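Local coordinates for tudor domain-containing protein 1 (Homo sapiens, PDB 5M9N) that probably takes part in piRNA-guided repression of transposable elements during spermatogenesis, binding arginine-methylated Piwi proteins through its Tudor domains, at residues Leu105-Ala108 with Ser112-Val115; Thr161-Cys166 with Ala211-Gly216; Ser69-Gln74 with Pro133-Leu138. One frame throughout, in Å; residues are numbered along the deposited sequence.

Interaction 1: residues Leu105-Ala108 with Ser112-Val115; sequences LAYA and SVLV
V113 presses its CG2 methyl onto the ring of Y107, and the two side chains meet on one face of an antiparallel hairpin. The methyl carbon CG2 of V113 lies 3.7 Å from the centroid of the Y107 ring and only 13° off the ring normal, a CH-pi contact over the middle of the aromatic face. With CG1 of V113 anti to the backbone N (chi1 180°), the branches divide the work: CG2 takes the ring, while CG1 rests 3.2 Å from the carbonyl O of A106. The pair is non-hydrogen-bonded, its CA atoms close together, which lets ring and methyl meet directly.

On the other face A106 and L114 form a hydrogen-bonded antiparallel pair. Here the strand carries an extra residue: L105 and A106 both face L114, a classic beta bulge that illustrates how an insertion can be absorbed without breaking a sheet. L105 N donates to L114 O at 2.8 Å, and L114 N in turn donates to A106 O at 2.7 Å, so both backbone groups of L114 are used. The side chains of L105 and L114 cross obliquely, CD1 of L105 reaching CG of L114 at 4.0 Å. Towards the turn, A108 N donates to S112 O, and CB of A108 approaches OG of S112 to 3.4 Å; that hydroxyl is hydrogen-bonded to S109 OG.

The hairpin joins strands 99-109 and 112-117 of the five-stranded Tudor sheet. Strand 123-127 flanks strand 112-117 on its far edge, with F123 and I125 touching L114. On the Y107 side, L128 packs against both Y107 and V113, the tyrosine hydroxyl bonds to P83 O, and L131 of strand 131-132 meets V113 and V115.

Interaction 2: residues Thr161-Cys166 with Ala211-Gly216; sequences TPEAIC and AGFAVG
F213 lays its ring against the first turn of helix 162-172, where A164 and E163 supply nearly all of the surface it meets. The CA of A164 sits over one face of the ring, 4.2 Å from the F213 centroid and displaced toward the rim, a CH-pi contact 20° off the ring normal. Beside it, CB of A164 touches CB of F213 at 3.7 Å, so the alanine follows the aromatic side chain from its root to its ring. F213 holds CG anti to its carbonyl carbon, which directs the ring to the helix.

E163 reaches the far end of the same ring. Its CG, anti to the backbone N at chi1 -173°, starts an extended chain that crosses the phenylalanine at about a right angle; CG of E163 comes within 3.7 Å of CZ of F213. The contact is made mainly by CG, and the carboxylate and ring planes lie about 35° apart. On the opposite face of the ring lies A211 O, 4.0 Å above its plane, and L167, further along helix 162-172, adds to the packing.

T161 starts this helix as its N-cap, OG1 accepting a weak, long bond from A164 N at 3.4 Å, so the capping residue reaches the backbone N of the same alanine that packs on the F213 ring. G212, with its positive phi, a backbone shape suited to glycine, turns the chain out of helix 204-210 into F213. The N-capped start of helix 162-172 thus packs against the turn from helix 204-210 to strand 214-216, in what is probably the staphylococcal nuclease-like half of the extended Tudor domain.

Interaction 3: residues Ser69-Gln74 with Pro133-Leu138; sequences SKYCDQ and PIIPKL
The last turn of helix 58-73 meets the loop leaving the Tudor sheet through Y71, which P133, I135 and L138 hold from several directions. The phenolic OH of Y71 donates to P133 O at 2.7 Å. That acceptor lies at the ring's edge, in the plane of the ring, whereas the hydroxyl stands well above the carbonyl plane, 53° out of it. L138 comes over one face: its CD1 is 3.4 Å from CD2 of Y71 and makes a CH-pi contact 27° off the ring normal.

In extended Tudor domains a long helix links the Tudor sheet to the staphylococcal nuclease-like half; helix 58-73 fits that role, and its end is held here to the loop after strand 131-132. The joint is also covalent, since C72, the next residue of the helix, forms a disulfide with C132, just before P133.

I135 approaches obliquely. Its CG1, between the backbone N and the carbonyl carbon (chi1 54°), reaches CE1 of Y71 at 3.9 Å, and CG2 lies 3.7 Å from the tyrosine OH. The 3-10 segment beginning at P136 brings L138 back to the ring, helped by a bond from L138 N to I135 O. L138 O accepts a hydrogen bond from NH1 of R101, on strand 99-109.

Overall arrangement
The three contacts spread along an elongated extended domain built round Tudor domain 2 of the longer protein. Interactions 1 and 3 belong to its Tudor half, with centres about 20 Å apart and nearest atoms about 10 Å apart; the hairpin of interaction 1 lies in sequence between the two segments that interaction 3 brings together. Interaction 2 lies in the other half, probably the nuclease-like one, across the chain's centre from interaction 3, with centres about 42 Å apart; the centres of interactions 1 and 2 are about 31 Å apart. No pair touches. A 1,2-ethanediol, probably from crystallisation, lies about 5 Å from the side chain of L105 in interaction 1.

Interaction 1: residues Leu105-Ala108 with Ser112-Val115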
ATOM      1  N   LEU A 105     -10.550  -0.686   8.658  1.00 26.34           N
ATOM      2  CA  LEU A 105     -10.610   0.790   8.681  1.00 26.45           C
ATOM      3  C   LEU A 105     -11.914   1.298   9.323  1.00 26.62           C
ATOM      4  O   LEU A 105     -11.893   2.291   9.951  1.00 27.03           O
ATOM      5  CB  LEU A 105     -10.439   1.414   7.308  1.00 25.96           C
ATOM      6  CG  LEU A 105      -9.163   0.962   6.534  1.00 25.50           C
ATOM      7  CD1 LEU A 105      -9.214   1.559   5.168  1.00 25.23           C
ATOM      8  CD2 LEU A 105      -7.948   1.407   7.290  1.00 25.75           C
ATOM      9  N   ALA A 106     -12.995   0.548   9.178  1.00 26.56           N
ATOM     10  CA  ALA A 106     -14.347   0.983   9.546  1.00 26.84           C
ATOM     11  C   ALA A 106     -15.296  -0.157   9.264  1.00 27.07           C
ATOM     12  O   ALA A 106     -15.083  -0.969   8.329  1.00 26.40           O
ATOM     13  CB  ALA A 106     -14.774   2.233   8.755  1.00 26.62           C
ATOM     14  N   TYR A 107     -16.375  -0.238  10.046  1.00 27.42           N
ATOM     15  CA  TYR A 107     -17.447  -1.130   9.652  1.00 27.97           C
ATOM     16  C   TYR A 107     -18.345  -0.377   8.686  1.00 28.41           C
ATOM     17  O   TYR A 107     -18.757   0.774   8.957  1.00 28.72           O
ATOM     18  CB  TYR A 107     -18.232  -1.645  10.882  1.00 28.91           C
ATOM     19  CG  TYR A 107     -17.609  -2.848  11.486  1.00 29.04           C
ATOM     20  CD1 TYR A 107     -16.407  -2.751  12.126  1.00 29.26           C
ATOM     21  CD2 TYR A 107     -18.232  -4.091  11.423  1.00 29.79           C
ATOM     22  CE1 TYR A 107     -15.769  -3.877  12.655  1.00 29.69           C
ATOM     23  CE2 TYR A 107     -17.642  -5.221  11.969  1.00 30.20           C
ATOM     24  CZ  TYR A 107     -16.382  -5.109  12.574  1.00 30.26           C
ATOM     25  OH  TYR A 107     -15.767  -6.232  13.156  1.00 31.14           O
ATOM     26  N   ALA A 108     -18.678  -1.011   7.565  1.00 28.68           N
ATOM     27  CA  ALA A 108     -19.663  -0.456   6.609  1.00 29.56           C
ATOM     28  C   ALA A 108     -21.122  -0.807   6.958  1.00 30.74           C
ATOM     29  O   ALA A 108     -22.035  -0.099   6.569  1.00 31.25           O
ATOM     30  CB  ALA A 108     -19.382  -0.918   5.217  1.00 29.22           C
ATOM     31  N   SER A 112     -20.150  -6.111   7.387  1.00 31.86           N
ATOM     32  CA  SER A 112     -19.231  -5.761   6.306  1.00 30.32           C
ATOM     33  C   SER A 112     -18.250  -4.708   6.802  1.00 28.98           C
ATOM     34  O   SER A 112     -18.576  -3.939   7.700  1.00 28.54           O
ATOM     35  CB  SER A 112     -19.995  -5.318   5.041  1.00 30.52           C
ATOM     36  OG  SER A 112     -20.675  -4.100   5.232  1.00 30.71           O
ATOM     37  N   VAL A 113     -17.011  -4.752   6.305  1.00 27.13           N
ATOM     38  CA  VAL A 113     -15.949  -3.880   6.817  1.00 26.33           C
ATOM     39  C   VAL A 113     -15.160  -3.244   5.675  1.00 25.51           C
ATOM     40  O   VAL A 113     -14.867  -3.940   4.704  1.00 25.67           O
ATOM     41  CB  VAL A 113     -15.023  -4.704   7.700  1.00 26.27           C
ATOM     42  CG1 VAL A 113     -13.879  -3.907   8.279  1.00 26.28           C
ATOM     43  CG2 VAL A 113     -15.763  -5.312   8.849  1.00 26.87           C
ATOM     44  N   LEU A 114     -14.776  -1.977   5.822  1.00 25.03           N
ATOM     45  CA  LEU A 114     -13.840  -1.307   4.900  1.00 24.62           C
ATOM     46  C   LEU A 114     -12.442  -1.736   5.322  1.00 23.86           C
ATOM     47  O   LEU A 114     -12.108  -1.593   6.488  1.00 23.64           O
ATOM     48  CB  LEU A 114     -14.010   0.182   4.987  1.00 24.98           C
ATOM     49  CG  LEU A 114     -13.051   0.994   4.147  1.00 24.74           C
ATOM     50  CD1 LEU A 114     -13.297   0.753   2.673  1.00 24.87           C
ATOM     51  CD2 LEU A 114     -13.196   2.457   4.495  1.00 25.02           C
ATOM     52  N   VAL A 115     -11.687  -2.388   4.417  1.00 23.06           N
ATOM     53  CA  VAL A 115     -10.351  -2.831   4.776  1.00 22.85           C
ATOM     54  C   VAL A 115      -9.290  -2.247   3.801  1.00 22.44           C
ATOM     55  O   VAL A 115      -9.609  -2.043   2.651  1.00 22.48           O
ATOM     56  CB  VAL A 115     -10.182  -4.371   4.821  1.00 23.01           C
ATOM     57  CG1 VAL A 115     -11.146  -5.024   5.848  1.00 23.29           C
ATOM     58  CG2 VAL A 115     -10.302  -5.030   3.433  1.00 23.02           C
TER

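Interaction 2: residues Thr161-Cys166 with Ala211-Gly216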
ATOM      1  N   THR A 161      -6.768  17.203 -10.234  1.00 52.75           N
ATOM      2  CA  THR A 161      -7.777  16.808 -11.190  1.00 57.18           C
ATOM      3  C   THR A 161      -7.446  15.416 -11.746  1.00 60.72           C
ATOM      4  O   THR A 161      -6.255  15.108 -11.940  1.00 57.24           O
ATOM      5  CB  THR A 161      -7.809  17.779 -12.369  1.00 59.01           C
ATOM      6  OG1 THR A 161      -6.530  17.798 -13.004  1.00 60.72           O
ATOM      7  CG2 THR A 161      -8.118  19.153 -11.889  1.00 59.38           C
ATOM      8  N   PRO A 162      -8.491  14.592 -12.037  1.00 63.60           N
ATOM      9  CA  PRO A 162      -8.311  13.224 -12.563  1.00 62.67           C
ATOM     10  C   PRO A 162      -7.426  13.148 -13.788  1.00 61.29           C
ATOM     11  O   PRO A 162      -6.870  12.085 -14.063  1.00 57.19           O
ATOM     12  CB  PRO A 162      -9.738  12.764 -12.911  1.00 65.68           C
ATOM     13  CG  PRO A 162     -10.571  14.005 -12.915  1.00 67.16           C
ATOM     14  CD  PRO A 162      -9.926  14.943 -11.943  1.00 65.72           C
ATOM     15  N   GLU A 163      -7.313  14.263 -14.507  1.00 59.03           N
ATOM     16  CA  GLU A 163      -6.351  14.380 -15.561  1.00 58.91           C
ATOM     17  C   GLU A 163      -4.896  14.428 -15.109  1.00 56.31           C
ATOM     18  O   GLU A 163      -4.024  13.911 -15.812  1.00 55.14           O
ATOM     19  CB  GLU A 163      -6.628  15.617 -16.390  1.00 61.46           C
ATOM     20  CG  GLU A 163      -5.737  15.659 -17.609  1.00 63.34           C
ATOM     21  CD  GLU A 163      -6.306  16.438 -18.766  1.00 66.87           C
ATOM     22  OE1 GLU A 163      -7.209  17.266 -18.515  1.00 66.63           O
ATOM     23  OE2 GLU A 163      -5.817  16.219 -19.919  1.00 67.64           O
ATOM     24  N   ALA A 164      -4.604  15.123 -14.012  1.00 52.36           N
ATOM     25  CA  ALA A 164      -3.240  15.134 -13.473  1.00 49.87           C
ATOM     26  C   ALA A 164      -2.888  13.728 -13.017  1.00 47.99           C
ATOM     27  O   ALA A 164      -1.808  13.226 -13.277  1.00 44.45           O
ATOM     28  CB  ALA A 164      -3.110  16.099 -12.309  1.00 49.91           C
ATOM     29  N   ILE A 165      -3.836  13.115 -12.322  1.00 46.62           N
ATOM     30  CA  ILE A 165      -3.707  11.749 -11.822  1.00 45.43           C
ATOM     31  C   ILE A 165      -3.496  10.701 -12.946  1.00 45.54           C
ATOM     32  O   ILE A 165      -2.676   9.795 -12.812  1.00 42.89           O
ATOM     33  CB  ILE A 165      -4.936  11.442 -10.958  1.00 44.74           C
ATOM     34  CG1 ILE A 165      -4.905  12.319  -9.685  1.00 44.08           C
ATOM     35  CG2 ILE A 165      -5.004   9.971 -10.595  1.00 45.08           C
ATOM     36  CD1 ILE A 165      -6.301  12.588  -9.124  1.00 44.50           C
ATOM     37  N   CYS A 166      -4.259  10.851 -14.019  1.00 46.53           N
ATOM     38  CA  CYS A 166      -4.105  10.065 -15.238  1.00 49.03           C
ATOM     39  C   CYS A 166      -2.685  10.140 -15.781  1.00 46.83           C
ATOM     40  O   CYS A 166      -2.067   9.140 -16.064  1.00 46.74           O
ATOM     41  CB  CYS A 166      -5.068  10.584 -16.292  1.00 51.72           C
ATOM     42  SG  CYS A 166      -5.130   9.566 -17.761  1.00 58.48           S
ATOM     43  N   ALA A 211       3.548  20.395 -17.304  1.00 57.02           N
ATOM     44  CA  ALA A 211       2.232  20.219 -17.934  1.00 57.52           C
ATOM     45  C   ALA A 211       1.128  21.136 -17.401  1.00 58.76           C
ATOM     46  O   ALA A 211      -0.013  21.056 -17.870  1.00 60.73           O
ATOM     47  CB  ALA A 211       1.785  18.772 -17.817  1.00 56.74           C
ATOM     48  N   GLY A 212       1.434  21.982 -16.419  1.00 57.62           N
ATOM     49  CA  GLY A 212       0.448  22.896 -15.855  1.00 56.58           C
ATOM     50  C   GLY A 212      -0.109  22.430 -14.521  1.00 54.85           C
ATOM     51  O   GLY A 212      -0.335  23.249 -13.640  1.00 55.41           O
ATOM     52  N   PHE A 213      -0.276  21.115 -14.362  1.00 53.16           N
ATOM     53  CA  PHE A 213      -1.098  20.539 -13.301  1.00 51.58           C
ATOM     54  C   PHE A 213      -0.564  20.849 -11.904  1.00 50.18           C
ATOM     55  O   PHE A 213      -1.347  20.962 -10.951  1.00 48.06           O
ATOM     56  CB  PHE A 213      -1.253  19.020 -13.470  1.00 52.10           C
ATOM     57  CG  PHE A 213      -1.796  18.601 -14.823  1.00 53.13           C
ATOM     58  CD1 PHE A 213      -2.990  19.127 -15.310  1.00 54.07           C
ATOM     59  CD2 PHE A 213      -1.103  17.695 -15.624  1.00 53.99           C
ATOM     60  CE1 PHE A 213      -3.487  18.749 -16.554  1.00 55.05           C
ATOM     61  CE2 PHE A 213      -1.596  17.323 -16.867  1.00 53.78           C
ATOM     62  CZ  PHE A 213      -2.785  17.843 -17.331  1.00 54.21           C
ATOM     63  N   ALA A 214       0.750  21.034 -11.789  1.00 48.61           N
ATOM     64  CA  ALA A 214       1.364  21.307 -10.508  1.00 48.20           C
ATOM     65  C   ALA A 214       2.031  22.649 -10.478  1.00 48.67           C
ATOM     66  O   ALA A 214       2.383  23.176 -11.497  1.00 48.19           O
ATOM     67  CB  ALA A 214       2.386  20.234 -10.203  1.00 48.63           C
ATOM     68  N   VAL A 215       2.217  23.162  -9.266  1.00 50.47           N
ATOM     69  CA  VAL A 215       2.998  24.374  -8.974  1.00 51.87           C
ATOM     70  C   VAL A 215       4.031  24.042  -7.881  1.00 51.85           C
ATOM     71  O   VAL A 215       3.808  23.130  -7.062  1.00 50.50           O
ATOM     72  CB  VAL A 215       2.097  25.580  -8.536  1.00 53.10           C
ATOM     73  CG1 VAL A 215       1.214  26.085  -9.691  1.00 53.78           C
ATOM     74  CG2 VAL A 215       1.229  25.243  -7.324  1.00 52.48           C
ATOM     75  N   GLY A 216       5.134  24.788  -7.852  1.00 52.18           N
ATOM     76  CA  GLY A 216       6.262  24.508  -6.955  1.00 53.61           C
ATOM     77  C   GLY A 216       6.059  24.818  -5.475  1.00 55.55           C
ATOM     78  O   GLY A 216       5.257  25.688  -5.123  1.00 56.86           O
TER

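Interaction 3: residues Ser69-Gln74 with Pro133-Leu138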
ATOM      1  N   SER A  69      -2.405 -18.331   2.686  1.00 37.77           N
ATOM      2  CA  SER A  69      -3.328 -19.259   2.055  1.00 39.93           C
ATOM      3  C   SER A  69      -3.324 -20.560   2.825  1.00 40.25           C
ATOM      4  O   SER A  69      -4.367 -21.100   3.143  1.00 42.88           O
ATOM      5  CB  SER A  69      -2.849 -19.531   0.617  1.00 41.63           C
ATOM      6  OG  SER A  69      -3.550 -20.653   0.091  1.00 45.55           O
ATOM      7  N   LYS A  70      -2.142 -21.051   3.157  1.00 39.39           N
ATOM      8  CA  LYS A  70      -2.032 -22.254   3.945  1.00 40.28           C
ATOM      9  C   LYS A  70      -2.674 -22.133   5.322  1.00 39.73           C
ATOM     10  O   LYS A  70      -3.366 -23.038   5.782  1.00 40.03           O
ATOM     11  CB  LYS A  70      -0.562 -22.588   4.102  1.00 41.83           C
ATOM     12  CG  LYS A  70      -0.340 -23.882   4.846  1.00 44.01           C
ATOM     13  CD  LYS A  70       1.124 -24.239   4.839  1.00 45.51           C
ATOM     14  CE  LYS A  70       1.369 -25.505   5.659  1.00 47.13           C
ATOM     15  NZ  LYS A  70       2.835 -25.831   5.695  1.00 48.72           N
ATOM     16  N   TYR A  71      -2.456 -20.984   5.957  1.00 38.19           N
ATOM     17  CA  TYR A  71      -2.896 -20.728   7.294  1.00 37.67           C
ATOM     18  C   TYR A  71      -4.409 -20.539   7.329  1.00 39.23           C
ATOM     19  O   TYR A  71      -5.084 -21.182   8.142  1.00 39.47           O
ATOM     20  CB  TYR A  71      -2.155 -19.505   7.876  1.00 36.59           C
ATOM     21  CG  TYR A  71      -2.872 -18.823   9.023  1.00 35.63           C
ATOM     22  CD1 TYR A  71      -2.801 -19.321  10.328  1.00 35.77           C
ATOM     23  CD2 TYR A  71      -3.638 -17.686   8.792  1.00 34.91           C
ATOM     24  CE1 TYR A  71      -3.485 -18.695  11.381  1.00 35.89           C
ATOM     25  CE2 TYR A  71      -4.339 -17.049   9.829  1.00 34.50           C
ATOM     26  CZ  TYR A  71      -4.244 -17.530  11.115  1.00 35.05           C
ATOM     27  OH  TYR A  71      -4.921 -16.873  12.095  1.00 34.47           O
ATOM     28  N   CYS A  72      -4.934 -19.668   6.466  1.00 40.15           N
ATOM     29  CA  CYS A  72      -6.373 -19.418   6.445  1.00 42.05           C
ATOM     30  C   CYS A  72      -7.183 -20.645   6.060  1.00 43.58           C
ATOM     31  O   CYS A  72      -8.276 -20.818   6.572  1.00 43.46           O
ATOM     32  CB  CYS A  72      -6.739 -18.226   5.554  1.00 43.22           C
ATOM     33  SG  CYS A  72      -6.121 -16.659   6.221  1.00 43.84           S
ATOM     34  N   ASP A  73      -6.615 -21.538   5.239  1.00 45.79           N
ATOM     35  CA  ASP A  73      -7.296 -22.814   4.920  1.00 48.48           C
ATOM     36  C   ASP A  73      -7.521 -23.772   6.088  1.00 48.50           C
ATOM     37  O   ASP A  73      -8.409 -24.614   6.020  1.00 50.12           O
ATOM     38  CB  ASP A  73      -6.580 -23.541   3.772  1.00 50.02           C
ATOM     39  CG  ASP A  73      -6.738 -22.816   2.456  1.00 51.62           C
ATOM     40  OD1 ASP A  73      -7.470 -21.809   2.365  1.00 52.83           O
ATOM     41  OD2 ASP A  73      -6.092 -23.207   1.488  1.00 56.05           O
ATOM     42  N   GLN A  74      -6.733 -23.647   7.144  1.00 48.71           N
ATOM     43  CA  GLN A  74      -6.880 -24.475   8.322  1.00 50.39           C
ATOM     44  C   GLN A  74      -7.819 -23.930   9.352  1.00 52.61           C
ATOM     45  O   GLN A  74      -8.091 -24.613  10.356  1.00 53.93           O
ATOM     46  CB  GLN A  74      -5.555 -24.670   8.982  1.00 50.82           C
ATOM     47  CG  GLN A  74      -4.628 -25.476   8.112  1.00 52.18           C
ATOM     48  CD  GLN A  74      -3.308 -25.597   8.789  1.00 54.23           C
ATOM     49  OE1 GLN A  74      -3.132 -26.457   9.642  1.00 57.94           O
ATOM     50  NE2 GLN A  74      -2.383 -24.702   8.462  1.00 54.33           N
ATOM     51  N   PRO A 133      -9.015 -14.072  11.466  1.00 32.79           N
ATOM     52  CA  PRO A 133      -7.932 -13.467  12.296  1.00 32.41           C
ATOM     53  C   PRO A 133      -6.508 -13.865  11.852  1.00 32.15           C
ATOM     54  O   PRO A 133      -6.360 -14.823  11.101  1.00 31.06           O
ATOM     55  CB  PRO A 133      -8.200 -13.995  13.691  1.00 33.20           C
ATOM     56  CG  PRO A 133      -9.032 -15.217  13.487  1.00 33.42           C
ATOM     57  CD  PRO A 133      -9.809 -15.067  12.229  1.00 33.26           C
ATOM     58  N   ILE A 134      -5.516 -13.074  12.285  1.00 32.36           N
ATOM     59  CA  ILE A 134      -4.106 -13.264  11.946  1.00 33.13           C
ATOM     60  C   ILE A 134      -3.381 -13.682  13.213  1.00 34.43           C
ATOM     61  O   ILE A 134      -3.864 -13.456  14.332  1.00 34.70           O
ATOM     62  CB  ILE A 134      -3.464 -11.977  11.319  1.00 32.66           C
ATOM     63  CG1 ILE A 134      -2.209 -12.323  10.473  1.00 32.56           C
ATOM     64  CG2 ILE A 134      -3.182 -10.918  12.382  1.00 32.69           C
ATOM     65  CD1 ILE A 134      -1.911 -11.325   9.367  1.00 32.64           C
ATOM     66  N   ILE A 135      -2.221 -14.289  13.027  1.00 35.69           N
ATOM     67  CA  ILE A 135      -1.300 -14.609  14.135  1.00 37.61           C
ATOM     68  C   ILE A 135       0.020 -13.859  13.988  1.00 37.91           C
ATOM     69  O   ILE A 135       0.356 -13.456  12.881  1.00 37.82           O
ATOM     70  CB  ILE A 135      -1.060 -16.104  14.241  1.00 38.72           C
ATOM     71  CG1 ILE A 135      -0.583 -16.655  12.905  1.00 38.70           C
ATOM     72  CG2 ILE A 135      -2.348 -16.779  14.699  1.00 38.76           C
ATOM     73  CD1 ILE A 135       0.107 -17.977  13.074  1.00 40.62           C
ATOM     74  N   PRO A 136       0.777 -13.679  15.092  1.00 39.65           N
ATOM     75  CA  PRO A 136       1.973 -12.832  15.030  1.00 40.46           C
ATOM     76  C   PRO A 136       3.065 -13.373  14.095  1.00 41.00           C
ATOM     77  O   PRO A 136       3.823 -12.576  13.563  1.00 41.10           O
ATOM     78  CB  PRO A 136       2.476 -12.800  16.486  1.00 41.07           C
ATOM     79  CG  PRO A 136       1.341 -13.305  17.299  1.00 41.35           C
ATOM     80  CD  PRO A 136       0.673 -14.301  16.418  1.00 40.82           C
ATOM     81  N   LYS A 137       3.129 -14.683  13.864  1.00 41.63           N
ATOM     82  CA  LYS A 137       4.073 -15.200  12.856  1.00 42.61           C
ATOM     83  C   LYS A 137       3.858 -14.526  11.503  1.00 40.56           C
ATOM     84  O   LYS A 137       4.811 -14.236  10.827  1.00 40.63           O
ATOM     85  CB  LYS A 137       3.965 -16.714  12.696  1.00 44.57           C
ATOM     86  CG  LYS A 137       4.951 -17.359  11.700  1.00 46.50           C
ATOM     87  CD  LYS A 137       6.259 -17.818  12.360  1.00 49.55           C
ATOM     88  CE  LYS A 137       7.398 -18.091  11.352  1.00 51.00           C
ATOM     89  NZ  LYS A 137       8.622 -18.705  11.968  1.00 52.87           N
ATOM     90  N   LEU A 138       2.615 -14.246  11.122  1.00 38.96           N
ATOM     91  CA  LEU A 138       2.360 -13.710   9.785  1.00 37.15           C
ATOM     92  C   LEU A 138       2.598 -12.201   9.670  1.00 36.01           C
ATOM     93  O   LEU A 138       2.429 -11.657   8.580  1.00 33.87           O
ATOM     94  CB  LEU A 138       0.960 -14.084   9.315  1.00 36.77           C
ATOM     95  CG  LEU A 138       0.783 -15.572   9.017  1.00 37.70           C
ATOM     96  CD1 LEU A 138      -0.673 -15.982   8.948  1.00 37.72           C
ATOM     97  CD2 LEU A 138       1.500 -15.907   7.709  1.00 38.18           C
TER